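Local atomic coordinates of DNA-entry nuclease (Competence-specific nuclease) (Streptococcus agalactiae ILRI112, PDB entry 4QGO), a protein that probably cuts DNA and RNA without sequence specificity, as a competence-type DNA-entry nuclease of the beta-beta-alpha (His-Me finger) class and a virulence factor of the streptococcus that makes it. Residues G152-A163 against T199-P207. The protein carries 1 engineered substitution. Sequence-based numbering, arbitrary orientation.
Sequences GQNYYESLVRKA and TLEFNVAIP
Tyr156 drives an edge of its ring into the face of Phe202: CD1 stands over the centre of the phenylalanine, a T-shaped pair with planes at 66° and centroids 4.8 Å apart. The side chain of Phe202 leaves the strand toward the helix, and with CG between the backbone N and the carbonyl carbon (chi1 61°) the ring turns one face to Tyr156. Val204 CG2 sits over the centre of one tyrosine face in a CH-pi contact, 3.9 Å from the ring centroid, and Tyr155 CD2 lies over the opposite face, toward its rim. Tyrosine suits this buried place: its ring packs among apolar side chains while its hydroxyl hydrogen-bonds to Arg151 NH1. In this DNA/RNA non-specific endonuclease fold the 153-163 part of helix 153-165 packs across the large antiparallel sheet, at 148° to strand 201-207; the helix probably supplies the alpha element of the beta-beta-alpha (His-Me) finger, consistent with Gln153 OE1 bonding to Gln138 of hairpin strand 135-139. Branched Val160 puts CG2 at the Phe202 edge, 3.7 Å from CZ. Packing is looser toward Leu200 and Leu159, both partly open to solvent: Leu159 CD1 stays 4.2 Å from Phe202 CD2.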
ATOM      1  N   GLY A 152       9.362  -3.082  -0.313  1.00  9.17           N
ATOM      2  CA  GLY A 152       8.368  -2.044  -0.494  1.00  7.83           C
ATOM      3  C   GLY A 152       7.056  -2.688  -0.901  1.00  6.46           C
ATOM      4  O   GLY A 152       6.928  -3.916  -0.933  1.00  7.81           O
ATOM      5  N   GLN A 153       6.076  -1.853  -1.209  1.00  5.62           N
ATOM      6  CA  GLN A 153       4.785  -2.363  -1.634  1.00  4.70           C
ATOM      7  C   GLN A 153       4.909  -3.195  -2.924  1.00  6.45           C
ATOM      8  O   GLN A 153       4.190  -4.188  -3.092  1.00  7.47           O
ATOM      9  CB  GLN A 153       3.789  -1.212  -1.782  1.00  4.75           C
ATOM     10  CG  GLN A 153       2.425  -1.653  -2.307  1.00  5.12           C
ATOM     11  CD  GLN A 153       1.351  -0.605  -2.111  1.00  6.02           C
ATOM     12  OE1 GLN A 153       1.489   0.313  -1.294  1.00  7.75           O
ATOM     13  NE2 GLN A 153       0.257  -0.745  -2.859  1.00  8.37           N
ATOM     14  N   ASN A 154       5.830  -2.818  -3.809  1.00  6.15           N
ATOM     15  CA  ASN A 154       6.046  -3.597  -5.030  1.00  5.76           C
ATOM     16  C   ASN A 154       6.376  -5.058  -4.720  1.00  6.47           C
ATOM     17  O   ASN A 154       5.920  -5.954  -5.418  1.00  7.81           O
ATOM     18  CB  ASN A 154       7.182  -2.996  -5.876  1.00  7.72           C
ATOM     19  CG  ASN A 154       6.686  -2.093  -7.007  1.00 14.21           C
ATOM     20  OD1 ASN A 154       5.482  -1.916  -7.222  1.00 11.77           O
ATOM     21  ND2 ASN A 154       7.632  -1.518  -7.743  1.00 12.72           N
ATOM     22  N   TYR A 155       7.178  -5.297  -3.681  1.00  5.08           N
ATOM     23  CA  TYR A 155       7.530  -6.670  -3.317  1.00  5.11           C
ATOM     24  C   TYR A 155       6.277  -7.511  -3.041  1.00  6.92           C
ATOM     25  O   TYR A 155       6.142  -8.644  -3.529  1.00  7.19           O
ATOM     26  CB  TYR A 155       8.446  -6.704  -2.083  1.00  6.79           C
ATOM     27  CG  TYR A 155       8.757  -8.115  -1.643  1.00  5.95           C
ATOM     28  CD1 TYR A 155       9.734  -8.859  -2.289  1.00  8.06           C
ATOM     29  CD2 TYR A 155       8.058  -8.708  -0.599  1.00  7.77           C
ATOM     30  CE1 TYR A 155       9.996 -10.164  -1.917  1.00 12.37           C
ATOM     31  CE2 TYR A 155       8.323 -10.021  -0.216  1.00  7.12           C
ATOM     32  CZ  TYR A 155       9.298 -10.726  -0.878  1.00 12.03           C
ATOM     33  OH  TYR A 155       9.561 -12.029  -0.506  1.00 15.68           O
ATOM     34  N   TYR A 156       5.379  -6.966  -2.227  1.00  5.78           N
ATOM     35  CA  TYR A 156       4.155  -7.668  -1.879  1.00  6.96           C
ATOM     36  C   TYR A 156       3.209  -7.818  -3.050  1.00  7.25           C
ATOM     37  O   TYR A 156       2.571  -8.865  -3.218  1.00  6.36           O
ATOM     38  CB  TYR A 156       3.504  -7.022  -0.655  1.00  5.86           C
ATOM     39  CG  TYR A 156       4.306  -7.376   0.566  1.00  5.86           C
ATOM     40  CD1 TYR A 156       4.063  -8.565   1.258  1.00  6.76           C
ATOM     41  CD2 TYR A 156       5.355  -6.573   0.990  1.00  8.09           C
ATOM     42  CE1 TYR A 156       4.829  -8.920   2.354  1.00  6.24           C
ATOM     43  CE2 TYR A 156       6.124  -6.919   2.086  1.00  7.84           C
ATOM     44  CZ  TYR A 156       5.849  -8.088   2.763  1.00  7.56           C
ATOM     45  OH  TYR A 156       6.610  -8.454   3.853  1.00  9.98           O
ATOM     46  N   GLU A 157       3.147  -6.789  -3.884  1.00  5.31           N
ATOM     47  CA  GLU A 157       2.378  -6.889  -5.123  1.00  6.04           C
ATOM     48  C   GLU A 157       2.917  -7.997  -6.023  1.00  5.85           C
ATOM     49  O   GLU A 157       2.136  -8.723  -6.640  1.00  6.87           O
ATOM     50  CB  GLU A 157       2.322  -5.540  -5.846  1.00  6.28           C
ATOM     51  CG  GLU A 157       1.423  -4.542  -5.099  1.00  6.55           C
ATOM     52  CD  GLU A 157       1.589  -3.126  -5.571  1.00  8.04           C
ATOM     53  OE1 GLU A 157       2.684  -2.797  -6.056  1.00  9.92           O
ATOM     54  OE2 GLU A 157       0.630  -2.328  -5.454  1.00  7.46           O
ATOM     55  N   SER A 158       4.239  -8.144  -6.072  1.00  6.09           N
ATOM     56  CA  SER A 158       4.836  -9.234  -6.827  1.00  7.00           C
ATOM     57  C   SER A 158       4.435 -10.598  -6.285  1.00  6.63           C
ATOM     58  O   SER A 158       4.195 -11.520  -7.070  1.00  8.22           O
ATOM     59  CB  SER A 158       6.356  -9.115  -6.849  1.00  8.45           C
ATOM     60  OG  SER A 158       6.747  -7.965  -7.578  1.00 12.42           O
ATOM     61  N   LEU A 159       4.354 -10.749  -4.963  1.00  6.12           N
ATOM     62  CA  LEU A 159       3.896 -12.018  -4.408  1.00  8.60           C
ATOM     63  C   LEU A 159       2.478 -12.330  -4.866  1.00  6.66           C
ATOM     64  O   LEU A 159       2.155 -13.474  -5.208  1.00  6.71           O
ATOM     65  CB  LEU A 159       3.932 -12.004  -2.872  1.00  7.62           C
ATOM     66  CG  LEU A 159       5.307 -11.881  -2.224  1.00  7.93           C
ATOM     67  CD1 LEU A 159       5.152 -11.843  -0.701  1.00  8.51           C
ATOM     68  CD2 LEU A 159       6.220 -13.025  -2.646  1.00 12.62           C
ATOM     69  N   VAL A 160       1.621 -11.312  -4.861  1.00  5.78           N
ATOM     70  CA  VAL A 160       0.223 -11.503  -5.226  1.00  5.61           C
ATOM     71  C   VAL A 160       0.101 -11.791  -6.719  1.00  5.35           C
ATOM     72  O   VAL A 160      -0.620 -12.701  -7.132  1.00  7.05           O
ATOM     73  CB  VAL A 160      -0.618 -10.271  -4.874  1.00  5.33           C
ATOM     74  CG1 VAL A 160      -2.041 -10.441  -5.362  1.00  7.37           C
ATOM     75  CG2 VAL A 160      -0.615 -10.059  -3.367  1.00  7.82           C
ATOM     76  N   ARG A 161       0.837 -11.031  -7.515  1.00  7.02           N
ATOM     77  CA  ARG A 161       0.839 -11.212  -8.963  1.00  5.81           C
ATOM     78  C   ARG A 161       1.292 -12.615  -9.332  1.00  6.93           C
ATOM     79  O   ARG A 161       0.665 -13.279 -10.167  1.00  8.42           O
ATOM     80  CB  ARG A 161       1.774 -10.177  -9.577  1.00  8.86           C
ATOM     81  CG  ARG A 161       1.750 -10.111 -11.069  1.00 14.50           C
ATOM     82  CD  ARG A 161       2.605  -8.962 -11.578  1.00 17.52           C
ATOM     83  NE  ARG A 161       4.019  -9.178 -11.286  1.00 17.07           N
ATOM     84  CZ  ARG A 161       4.734  -8.430 -10.456  1.00 18.58           C
ATOM     85  NH1 ARG A 161       4.163  -7.403  -9.828  1.00 17.35           N
ATOM     86  NH2 ARG A 161       6.019  -8.711 -10.259  1.00 17.61           N
ATOM     87  N   LYS A 162       2.369 -13.078  -8.709  1.00  7.65           N
ATOM     88  CA  LYS A 162       2.882 -14.409  -9.014  1.00 10.40           C
ATOM     89  C   LYS A 162       1.883 -15.495  -8.624  1.00 10.61           C
ATOM     90  O   LYS A 162       1.735 -16.492  -9.337  1.00 11.62           O
ATOM     91  CB  LYS A 162       4.251 -14.624  -8.365  1.00 10.40           C
ATOM     92  CG  LYS A 162       5.340 -13.822  -9.064  1.00 10.99           C
ATOM     93  CD  LYS A 162       6.659 -13.848  -8.317  1.00 17.17           C
ATOM     94  CE  LYS A 162       7.689 -12.978  -9.032  1.00 19.07           C
ATOM     95  NZ  LYS A 162       9.035 -13.086  -8.403  1.00 24.87           N
ATOM     96  N   ALA A 163       1.182 -15.295  -7.510  1.00  6.62           N
ATOM     97  CA  ALA A 163       0.149 -16.229  -7.074  1.00  8.25           C
ATOM     98  C   ALA A 163      -1.001 -16.295  -8.075  1.00  7.90           C
ATOM     99  O   ALA A 163      -1.447 -17.384  -8.469  1.00  8.56           O
ATOM    100  CB  ALA A 163      -0.359 -15.830  -5.688  1.00  9.74           C
ATOM    101  N   THR A 199      -1.780 -21.058   0.576  1.00  7.93           N
ATOM    102  CA  THR A 199      -0.329 -21.062   0.391  1.00  8.98           C
ATOM    103  C   THR A 199       0.258 -19.655   0.413  1.00  9.83           C
ATOM    104  O   THR A 199       1.441 -19.469   0.713  1.00 14.99           O
ATOM    105  CB  THR A 199       0.117 -21.757  -0.915  1.00 10.81           C
ATOM    106  OG1 THR A 199      -0.448 -21.073  -2.038  1.00 11.49           O
ATOM    107  CG2 THR A 199      -0.319 -23.219  -0.934  1.00 11.86           C
ATOM    108  N   LEU A 200      -0.566 -18.667   0.077  1.00  9.10           N
ATOM    109  CA  LEU A 200      -0.157 -17.276   0.210  1.00  7.94           C
ATOM    110  C   LEU A 200      -0.919 -16.620   1.343  1.00  7.35           C
ATOM    111  O   LEU A 200      -2.152 -16.643   1.370  1.00  8.01           O
ATOM    112  CB  LEU A 200      -0.424 -16.494  -1.075  1.00  7.45           C
ATOM    113  CG  LEU A 200      -0.081 -14.999  -1.013  1.00  8.10           C
ATOM    114  CD1 LEU A 200       1.414 -14.808  -0.890  1.00 10.11           C
ATOM    115  CD2 LEU A 200      -0.615 -14.261  -2.242  1.00 11.10           C
ATOM    116  N   GLU A 201      -0.185 -16.031   2.279  1.00  7.04           N
ATOM    117  CA  GLU A 201      -0.821 -15.252   3.337  1.00  6.66           C
ATOM    118  C   GLU A 201       0.168 -14.261   3.910  1.00  5.31           C
ATOM    119  O   GLU A 201       1.277 -14.634   4.278  1.00  8.95           O
ATOM    120  CB  GLU A 201      -1.378 -16.150   4.446  1.00  9.24           C
ATOM    121  CG  GLU A 201      -2.120 -15.351   5.516  1.00  6.56           C
ATOM    122  CD  GLU A 201      -2.934 -16.200   6.474  1.00  9.93           C
ATOM    123  OE1 GLU A 201      -3.019 -17.431   6.276  1.00 10.89           O
ATOM    124  OE2 GLU A 201      -3.510 -15.619   7.431  1.00  9.09           O
ATOM    125  N   PHE A 202      -0.224 -12.998   3.966  1.00  5.17           N
ATOM    126  CA  PHE A 202       0.599 -12.003   4.640  1.00  5.44           C
ATOM    127  C   PHE A 202      -0.238 -10.883   5.242  1.00  6.00           C
ATOM    128  O   PHE A 202      -1.395 -10.680   4.862  1.00  5.60           O
ATOM    129  CB  PHE A 202       1.737 -11.455   3.744  1.00  7.57           C
ATOM    130  CG  PHE A 202       1.277 -10.758   2.481  1.00  4.80           C
ATOM    131  CD1 PHE A 202       0.716  -9.489   2.527  1.00  4.89           C
ATOM    132  CD2 PHE A 202       1.482 -11.350   1.242  1.00  6.15           C
ATOM    133  CE1 PHE A 202       0.329  -8.837   1.369  1.00  6.52           C
ATOM    134  CE2 PHE A 202       1.109 -10.701   0.071  1.00  6.24           C
ATOM    135  CZ  PHE A 202       0.535  -9.440   0.130  1.00  5.85           C
ATOM    136  N   ASN A 203       0.361 -10.166   6.191  1.00  4.69           N
ATOM    137  CA  ASN A 203      -0.277  -9.054   6.866  1.00  4.61           C
ATOM    138  C   ASN A 203       0.860  -8.125   7.256  1.00  7.04           C
ATOM    139  O   ASN A 203       1.608  -8.411   8.196  1.00  6.97           O
ATOM    140  CB  ASN A 203      -1.044  -9.540   8.107  1.00  5.30           C
ATOM    141  CG  ASN A 203      -1.922  -8.464   8.702  1.00  4.44           C
ATOM    142  OD1 ASN A 203      -1.796  -7.286   8.366  1.00  5.32           O
ATOM    143  ND2 ASN A 203      -2.823  -8.862   9.598  1.00  6.44           N
ATOM    144  N   VAL A 204       1.011  -7.034   6.513  1.00  4.29           N
ATOM    145  CA  VAL A 204       2.152  -6.144   6.703  1.00  4.01           C
ATOM    146  C   VAL A 204       1.751  -4.675   6.657  1.00  5.34           C
ATOM    147  O   VAL A 204       0.713  -4.301   6.080  1.00  5.43           O
ATOM    148  CB  VAL A 204       3.252  -6.380   5.631  1.00  5.80           C
ATOM    149  CG1 VAL A 204       3.783  -7.824   5.662  1.00  8.10           C
ATOM    150  CG2 VAL A 204       2.717  -6.042   4.254  1.00  5.65           C
ATOM    151  N   ALA A 205       2.585  -3.842   7.266  1.00  6.14           N
ATOM    152  CA  ALA A 205       2.482  -2.397   7.099  1.00  4.23           C
ATOM    153  C   ALA A 205       3.766  -1.915   6.453  1.00  6.01           C
ATOM    154  O   ALA A 205       4.848  -2.160   6.970  1.00  5.74           O
ATOM    155  CB  ALA A 205       2.270  -1.703   8.441  1.00  6.64           C
ATOM    156  N   ILE A 206       3.642  -1.253   5.302  1.00  4.26           N
ATOM    157  CA  ILE A 206       4.785  -0.708   4.580  1.00  5.55           C
ATOM    158  C   ILE A 206       4.931   0.752   4.978  1.00  6.47           C
ATOM    159  O   ILE A 206       4.085   1.573   4.624  1.00  5.85           O
ATOM    160  CB  ILE A 206       4.551  -0.734   3.056  1.00  4.68           C
ATOM    161  CG1 ILE A 206       4.021  -2.095   2.582  1.00  8.98           C
ATOM    162  CG2 ILE A 206       5.826  -0.312   2.320  1.00  7.49           C
ATOM    163  CD1 ILE A 206       4.964  -3.223   2.775  1.00 10.44           C
ATOM    164  N   PRO A 207       5.989   1.090   5.734  1.00  5.79           N
ATOM    165  CA  PRO A 207       6.099   2.492   6.159  1.00  4.34           C
ATOM    166  C   PRO A 207       6.191   3.436   4.953  1.00  5.12           C
ATOM    167  O   PRO A 207       6.910   3.151   3.982  1.00  5.81           O
ATOM    168  CB  PRO A 207       7.408   2.511   6.976  1.00  6.37           C
ATOM    169  CG  PRO A 207       7.542   1.059   7.474  1.00  6.82           C
ATOM    170  CD  PRO A 207       7.063   0.248   6.296  1.00  7.03           C
TER